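Alpha-1,3-glucanase (Paenibacillus glycanilyticus, PDB 6K0P) hydrolyses alpha-1,3-glucan as a family 87 glycoside hydrolase, its catalytic domain being captured here as an engineered variant with nigerose bound. Local coordinates at residues 472-477 and 502-507; 481-486 and 511-516; 507-512 and 539-544. The protein carries 1 engineered substitution. One frame throughout, in Å; residues are numbered along the deposited sequence.

Contact 1. Residues 472-477 and 502-507; sequences RAIKNI and MVMQNI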
# COMPACT_ATOMS: atom_id res chain seq x y z
N ARG A 472 12.47 -8.30 -21.56
CA ARG A 472 11.73 -9.54 -21.80
C ARG A 472 10.40 -9.22 -22.48
O ARG A 472 10.00 -8.06 -22.61
CB ARG A 472 11.51 -10.30 -20.48
CG ARG A 472 12.79 -10.66 -19.73
CD ARG A 472 13.65 -11.65 -20.50
NE ARG A 472 14.85 -12.01 -19.75
CZ ARG A 472 16.04 -11.47 -19.96
NH1 ARG A 472 16.21 -10.57 -20.91
NH2 ARG A 472 17.08 -11.84 -19.22
N ALA A 473 9.72 -10.29 -22.90
CA ALA A 473 8.50 -10.14 -23.70
C ALA A 473 7.46 -9.30 -22.97
O ALA A 473 7.21 -9.48 -21.77
CB ALA A 473 7.91 -11.52 -24.00
N ILE A 474 6.84 -8.40 -23.72
CA ILE A 474 5.78 -7.53 -23.22
C ILE A 474 4.57 -7.74 -24.13
O ILE A 474 4.56 -7.28 -25.29
CB ILE A 474 6.23 -6.06 -23.14
CG1 ILE A 474 5.04 -5.12 -22.93
CG2 ILE A 474 7.05 -5.64 -24.37
CD1 ILE A 474 4.46 -5.18 -21.52
N LYS A 475 3.57 -8.46 -23.63
CA LYS A 475 2.48 -8.91 -24.48
C LYS A 475 1.28 -9.28 -23.63
O LYS A 475 1.40 -9.62 -22.45
CB LYS A 475 2.90 -10.11 -25.35
CG LYS A 475 3.52 -11.27 -24.58
CD LYS A 475 3.80 -12.45 -25.50
CE LYS A 475 4.67 -13.51 -24.84
NZ LYS A 475 4.92 -14.68 -25.75
N ASN A 476 0.10 -9.20 -24.26
CA ASN A 476 -1.13 -9.71 -23.67
C ASN A 476 -1.47 -8.97 -22.37
O ASN A 476 -1.52 -9.54 -21.29
CB ASN A 476 -1.06 -11.23 -23.48
CG ASN A 476 -0.87 -11.94 -24.80
OD1 ASN A 476 -1.62 -11.69 -25.75
ND2 ASN A 476 0.15 -12.79 -24.89
N ILE A 477 -1.69 -7.66 -22.53
CA ILE A 477 -2.03 -6.75 -21.44
C ILE A 477 -3.36 -6.11 -21.79
O ILE A 477 -3.48 -5.49 -22.85
CB ILE A 477 -0.96 -5.65 -21.28
CG1 ILE A 477 0.44 -6.26 -21.11
CG2 ILE A 477 -1.34 -4.69 -20.15
CD1 ILE A 477 0.61 -7.08 -19.86
N MET A 502 11.78 -4.48 -27.36
CA MET A 502 10.80 -5.56 -27.42
C MET A 502 9.48 -5.05 -27.99
O MET A 502 8.96 -4.01 -27.57
CB MET A 502 10.58 -6.14 -26.02
CG MET A 502 11.87 -6.61 -25.34
SD MET A 502 12.75 -7.91 -26.25
CE MET A 502 11.69 -9.31 -25.92
N VAL A 503 8.95 -5.76 -28.98
CA VAL A 503 7.74 -5.33 -29.66
C VAL A 503 6.53 -5.64 -28.78
O VAL A 503 6.20 -6.81 -28.55
CB VAL A 503 7.60 -5.99 -31.04
CG1 VAL A 503 6.27 -5.64 -31.67
CG2 VAL A 503 8.75 -5.54 -31.95
N MET A 504 5.86 -4.60 -28.28
CA MET A 504 4.64 -4.78 -27.50
C MET A 504 3.53 -5.32 -28.39
O MET A 504 3.22 -4.72 -29.43
CB MET A 504 4.18 -3.44 -26.93
CG MET A 504 5.17 -2.74 -26.03
SD MET A 504 4.34 -1.39 -25.17
CE MET A 504 5.75 -0.68 -24.31
N GLN A 505 2.89 -6.42 -27.98
CA GLN A 505 1.80 -7.02 -28.74
C GLN A 505 0.60 -7.25 -27.84
O GLN A 505 0.74 -7.53 -26.65
CB GLN A 505 2.24 -8.33 -29.41
CG GLN A 505 3.34 -8.11 -30.44
CD GLN A 505 3.66 -9.36 -31.25
OE1 GLN A 505 3.71 -10.46 -30.71
NE2 GLN A 505 3.86 -9.19 -32.55
N ASN A 506 -0.60 -7.13 -28.44
CA ASN A 506 -1.86 -7.32 -27.71
C ASN A 506 -1.91 -6.48 -26.44
O ASN A 506 -2.16 -6.99 -25.34
CB ASN A 506 -2.13 -8.79 -27.40
CG ASN A 506 -2.35 -9.62 -28.64
OD1 ASN A 506 -2.63 -9.09 -29.71
ND2 ASN A 506 -2.25 -10.94 -28.49
N ILE A 507 -1.66 -5.18 -26.59
CA ILE A 507 -1.81 -4.20 -25.51
C ILE A 507 -3.07 -3.42 -25.82
O ILE A 507 -3.12 -2.68 -26.81
CB ILE A 507 -0.61 -3.26 -25.43
CG1 ILE A 507 0.72 -4.02 -25.54
CG2 ILE A 507 -0.69 -2.38 -24.17
CD1 ILE A 507 0.98 -4.99 -24.39
O HOH W 1 7.56 -8.45 -26.55
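CG2 of I474 sets into the hollow between M502 and M504: it lies 3.9 Å from CB of M502 and 3.8 Å from CG of M504. With CG1 anti to the backbone N (chi1 167°), the other branch of I474 also rests against CG of M504. M502 is bent at chi2 and chi3, and its folded chain lies against the R472-A473 peptide, CE of M502 coming to 3.7 Å from N of A473. Here a water joins N of I474 to O of V503, and next to it N of Q505 bonds directly to O of I474. Further on the two chains become parallel rungs of a right-handed beta-helix, the fold of this pectate-lyase-like clan, and asparagine sits beside asparagine and isoleucine beside isoleucine. CD1 of I507 fits against I477, 3.6 Å from its CG1. At the corner N476 and N506 run alongside one another in the same direction, their amides turned 46° apart, and ND2 of N506 gives a nearly straight bond (2.9 Å, 168°) to OD1 of N476. An alanine in place of N476 would probably leave that ND2 and the carbonyl of G428, which N476 ND2 reaches, without their mates. Beside this pair, N of I477 bonds to O of N506 at 2.9 Å.

Contact 2. Residues 481-486 and 511-516; sequences NVDINN and NVNINN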
# COMPACT_ATOMS: atom_id res chain seq x y z
N ASN A 481 -11.81 -0.37 -17.92
CA ASN A 481 -12.70 0.16 -16.88
C ASN A 481 -11.92 0.89 -15.79
O ASN A 481 -11.98 0.57 -14.61
CB ASN A 481 -13.60 -0.95 -16.32
CG ASN A 481 -14.38 -1.65 -17.41
OD1 ASN A 481 -15.04 -0.99 -18.22
ND2 ASN A 481 -14.28 -2.97 -17.47
N VAL A 482 -11.16 1.90 -16.21
CA VAL A 482 -10.26 2.62 -15.32
C VAL A 482 -10.59 4.10 -15.34
O VAL A 482 -10.74 4.70 -16.41
CB VAL A 482 -8.79 2.40 -15.71
CG1 VAL A 482 -7.87 3.19 -14.75
CG2 VAL A 482 -8.43 0.94 -15.68
N ASP A 483 -10.68 4.70 -14.16
CA ASP A 483 -10.80 6.14 -14.02
C ASP A 483 -9.51 6.66 -13.39
O ASP A 483 -9.13 6.23 -12.30
CB ASP A 483 -12.01 6.50 -13.17
CG ASP A 483 -13.30 6.13 -13.85
OD1 ASP A 483 -13.47 6.52 -15.01
OD2 ASP A 483 -14.12 5.42 -13.24
N ILE A 484 -8.86 7.59 -14.08
CA ILE A 484 -7.59 8.16 -13.64
C ILE A 484 -7.85 9.64 -13.37
O ILE A 484 -8.10 10.41 -14.31
CB ILE A 484 -6.48 7.96 -14.68
CG1 ILE A 484 -6.15 6.47 -14.80
CG2 ILE A 484 -5.24 8.76 -14.30
CD1 ILE A 484 -5.28 6.12 -16.00
N ASN A 485 -7.83 10.02 -12.11
CA ASN A 485 -8.21 11.37 -11.70
C ASN A 485 -6.98 12.13 -11.23
O ASN A 485 -6.28 11.66 -10.33
CB ASN A 485 -9.25 11.31 -10.58
CG ASN A 485 -10.51 10.63 -11.02
OD1 ASN A 485 -11.11 10.99 -12.04
ND2 ASN A 485 -10.93 9.61 -10.28
N ASN A 486 -6.74 13.29 -11.83
CA ASN A 486 -5.68 14.20 -11.42
C ASN A 486 -4.33 13.49 -11.25
O ASN A 486 -3.66 13.65 -10.22
CB ASN A 486 -6.08 14.90 -10.12
CG ASN A 486 -5.19 16.08 -9.77
OD1 ASN A 486 -4.48 16.61 -10.62
ND2 ASN A 486 -5.23 16.48 -8.51
N ASN A 511 -12.43 1.65 -22.18
CA ASN A 511 -13.29 2.30 -21.18
C ASN A 511 -12.45 2.94 -20.07
O ASN A 511 -12.48 2.53 -18.90
CB ASN A 511 -14.30 1.32 -20.56
CG ASN A 511 -15.17 0.65 -21.59
OD1 ASN A 511 -15.49 1.24 -22.63
ND2 ASN A 511 -15.58 -0.58 -21.31
N VAL A 512 -11.68 3.95 -20.46
CA VAL A 512 -10.76 4.63 -19.55
C VAL A 512 -11.03 6.12 -19.63
O VAL A 512 -11.15 6.68 -20.73
CB VAL A 512 -9.29 4.30 -19.88
CG1 VAL A 512 -8.35 5.16 -19.05
CG2 VAL A 512 -9.03 2.83 -19.63
N ASN A 513 -11.13 6.77 -18.48
CA ASN A 513 -11.26 8.22 -18.38
C ASN A 513 -10.01 8.77 -17.71
O ASN A 513 -9.61 8.28 -16.64
CB ASN A 513 -12.51 8.59 -17.57
CG ASN A 513 -13.77 8.13 -18.24
OD1 ASN A 513 -14.01 8.44 -19.41
ND2 ASN A 513 -14.58 7.36 -17.52
N ILE A 514 -9.39 9.76 -18.33
CA ILE A 514 -8.19 10.40 -17.81
C ILE A 514 -8.53 11.87 -17.59
O ILE A 514 -8.68 12.63 -18.56
CB ILE A 514 -7.00 10.25 -18.76
CG1 ILE A 514 -6.67 8.76 -18.96
CG2 ILE A 514 -5.79 11.01 -18.21
CD1 ILE A 514 -5.88 8.46 -20.24
N ASN A 515 -8.65 12.28 -16.34
CA ASN A 515 -9.23 13.58 -15.99
C ASN A 515 -8.17 14.50 -15.41
O ASN A 515 -7.51 14.15 -14.43
CB ASN A 515 -10.36 13.39 -14.98
CG ASN A 515 -11.47 12.52 -15.52
OD1 ASN A 515 -11.96 12.74 -16.63
ND2 ASN A 515 -11.86 11.51 -14.75
N ASN A 516 -8.00 15.67 -16.03
CA ASN A 516 -7.10 16.72 -15.56
C ASN A 516 -5.65 16.27 -15.37
O ASN A 516 -5.04 16.63 -14.36
CB ASN A 516 -7.62 17.32 -14.25
CG ASN A 516 -9.10 17.65 -14.31
OD1 ASN A 516 -9.55 18.37 -15.19
ND2 ASN A 516 -9.87 17.10 -13.37
O HOH W 2 -13.87 4.12 -16.87
O HOH W 3 -14.28 9.67 -14.88
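D483 and N513 set their flat ends almost in one plane, 3° apart, and meet edge to edge: ND2 of N513 bonds to carboxylate OD1 of D483 at 2.9 Å, and that oxygen lies in the amide plane of N513. Two residues further on, the amides of N485 and N515 repeat this edge contact, 11° apart, ND2 of N515 lying 2.9 Å from OD1 of N485. N481 and N511 make a looser version at the corner: the planes are 27° apart and ND2 of N511 is 3.2 Å from OD1 of N481. The six share one chi1, about -60°, which puts each CG near its own backbone N. A water held by OD1 of D483 and ND2 of N515 ties two pairs together, and OD2 of D483 has a salt bridge to R13, which would probably help stabilise its charge. The opposite face of the strands is greasy: CB of V482 is 4.0 Å from CG2 of V512, and CD1 of I484 is 4.2 Å from CG1 of I514, with L492 packed against both isoleucines. The rows of hydrogen-bonded side chains run on, beginning at the carboxylates of D435 and D440 and reaching N543 and N547. Such a row, bonded from coil to coil, is the asparagine ladder of parallel beta-helices, with D483 taking an asparagine's place beside N513.

Contact 3. Residues 507-512 and 539-544; sequences IRVENV and ASFTNV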
# COMPACT_ATOMS: atom_id res chain seq x y z
N ILE A 507 -1.66 -5.18 -26.59
CA ILE A 507 -1.81 -4.20 -25.51
C ILE A 507 -3.07 -3.42 -25.82
O ILE A 507 -3.12 -2.68 -26.81
CB ILE A 507 -0.61 -3.26 -25.43
CG1 ILE A 507 0.72 -4.02 -25.54
CG2 ILE A 507 -0.69 -2.38 -24.17
CD1 ILE A 507 0.98 -4.99 -24.39
N ARG A 508 -4.11 -3.57 -25.00
CA ARG A 508 -5.40 -2.96 -25.29
C ARG A 508 -5.90 -2.20 -24.08
O ARG A 508 -5.73 -2.65 -22.94
CB ARG A 508 -6.44 -4.00 -25.68
CG ARG A 508 -6.02 -4.87 -26.87
CD ARG A 508 -5.35 -6.14 -26.39
NE ARG A 508 -6.34 -7.06 -25.81
CZ ARG A 508 -6.05 -8.03 -24.95
NH1 ARG A 508 -4.81 -8.22 -24.54
NH2 ARG A 508 -7.03 -8.81 -24.51
N VAL A 509 -6.51 -1.04 -24.34
CA VAL A 509 -7.03 -0.13 -23.32
C VAL A 509 -8.48 0.15 -23.68
O VAL A 509 -8.76 0.57 -24.81
CB VAL A 509 -6.22 1.17 -23.30
CG1 VAL A 509 -6.67 2.08 -22.17
CG2 VAL A 509 -4.71 0.88 -23.19
N GLU A 510 -9.40 -0.09 -22.74
CA GLU A 510 -10.83 0.01 -23.03
C GLU A 510 -11.56 0.69 -21.87
O GLU A 510 -11.38 0.30 -20.71
CB GLU A 510 -11.45 -1.38 -23.23
CG GLU A 510 -10.75 -2.25 -24.27
CD GLU A 510 -11.29 -3.67 -24.31
OE1 GLU A 510 -12.03 -4.07 -23.37
OE2 GLU A 510 -10.98 -4.39 -25.28
N ASN A 511 -12.43 1.65 -22.18
CA ASN A 511 -13.29 2.30 -21.18
C ASN A 511 -12.45 2.94 -20.07
O ASN A 511 -12.48 2.53 -18.90
CB ASN A 511 -14.30 1.32 -20.56
CG ASN A 511 -15.17 0.65 -21.59
OD1 ASN A 511 -15.49 1.24 -22.63
ND2 ASN A 511 -15.58 -0.58 -21.31
N VAL A 512 -11.68 3.95 -20.46
CA VAL A 512 -10.76 4.63 -19.55
C VAL A 512 -11.03 6.12 -19.63
O VAL A 512 -11.15 6.68 -20.73
CB VAL A 512 -9.29 4.30 -19.88
CG1 VAL A 512 -8.35 5.16 -19.05
CG2 VAL A 512 -9.03 2.83 -19.63
N ALA A 539 -0.54 -0.13 -29.34
CA ALA A 539 -1.61 -0.35 -28.39
C ALA A 539 -2.92 0.12 -29.00
O ALA A 539 -2.94 1.05 -29.80
CB ALA A 539 -1.37 0.40 -27.07
N SER A 540 -4.01 -0.54 -28.61
CA SER A 540 -5.35 -0.19 -29.07
C SER A 540 -6.11 0.53 -27.97
O SER A 540 -5.94 0.23 -26.78
CB SER A 540 -6.12 -1.45 -29.46
OG SER A 540 -5.46 -2.15 -30.50
N PHE A 541 -6.94 1.49 -28.38
CA PHE A 541 -7.70 2.33 -27.47
C PHE A 541 -9.16 2.35 -27.91
O PHE A 541 -9.46 2.70 -29.05
CB PHE A 541 -7.14 3.75 -27.45
CG PHE A 541 -5.69 3.81 -27.03
CD1 PHE A 541 -4.69 3.51 -27.94
CD2 PHE A 541 -5.35 4.12 -25.73
CE1 PHE A 541 -3.35 3.54 -27.56
CE2 PHE A 541 -4.02 4.16 -25.34
CZ PHE A 541 -3.02 3.86 -26.25
N THR A 542 -10.05 1.95 -27.01
CA THR A 542 -11.49 1.97 -27.25
C THR A 542 -12.12 2.74 -26.10
O THR A 542 -11.93 2.37 -24.93
CB THR A 542 -12.04 0.55 -27.28
OG1 THR A 542 -11.31 -0.22 -28.25
CG2 THR A 542 -13.52 0.55 -27.64
N ASN A 543 -12.88 3.78 -26.42
CA ASN A 543 -13.61 4.54 -25.40
C ASN A 543 -12.66 5.09 -24.33
O ASN A 543 -12.92 4.98 -23.13
CB ASN A 543 -14.74 3.72 -24.78
CG ASN A 543 -15.73 4.58 -24.04
OD1 ASN A 543 -15.93 5.75 -24.37
ND2 ASN A 543 -16.36 4.02 -23.01
N VAL A 544 -11.56 5.68 -24.78
CA VAL A 544 -10.59 6.32 -23.89
C VAL A 544 -10.78 7.82 -24.03
O VAL A 544 -10.55 8.39 -25.11
CB VAL A 544 -9.16 5.87 -24.19
CG1 VAL A 544 -8.17 6.63 -23.29
CG2 VAL A 544 -9.01 4.36 -23.98
O HOH W 4 -8.93 -1.12 -27.29
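Strand 507-510 runs parallel to strand 539-541, their axes 4.6 Å apart and 15° askew, with I507 O, S540 O, V509 O and T542 O accepting in turn the N-H groups of S540, V509, T542 and N511. Of the side chains turned inward, V509 meets two partners. Its CB lies 3.9 Å from CD2 of F541 and its CG2 is 4.0 Å from CE2 of the same ring, valine and phenylalanine leaving their strands abreast. The other branch reaches across the corner of the coil: CG1 of V509 is 3.7 Å from CG2 of V544, and the two valines cross at about a right angle, so one residue knits together the faces before and after the bend. At the start of the strands the methyl of A539 touches CG2 of I507. On the outward face a water sits 2.7 Å from OG1 of T542 and donates to O of V509.

The corner itself is made by N511 and N543. N543 has CG anti to its backbone N (chi1 -164°), a different torsion from that of N511, and the amides end up 78° apart. ND2 of N543 still bonds to OD1 of N511 at 2.9 Å; the acceptor lies in the amide plane of N543, while the donor is tilted well away from the carbonyl plane of N511.

Among its neighbours this rung is flanked by strand 475-485, which R508 and E510 touch at L478, and by strand 563-569, which covers S540, F541 and T542. Strand 490-496 closes the interior with L492 and F494, and the ring of F541 meets that of W573, the C-terminal residue, edge-to-face.

How the contacts relate
All three contacts join successive coils of one beta-helix, and each has a buried apolar face and a more polar outer one. Contact 1 is the least regular, with part of it in loops, where methionines pack and a water bridges the backbones before regular strand bonds take over. Contact 2 holds full parallel strands and carries three side-chain hydrogen-bonded pairs outside, one of them with an aspartate; contact 3 has more of its residues buried, with an aromatic ring inside. Strand 475-485 serves contacts 1 and 2, while I507 links contacts 1 and 3 and N511 and V512 link contacts 2 and 3, so continuous 502-516 meets 472-477 and 481-486 on one side and, over 507-512, 539-544 on the other.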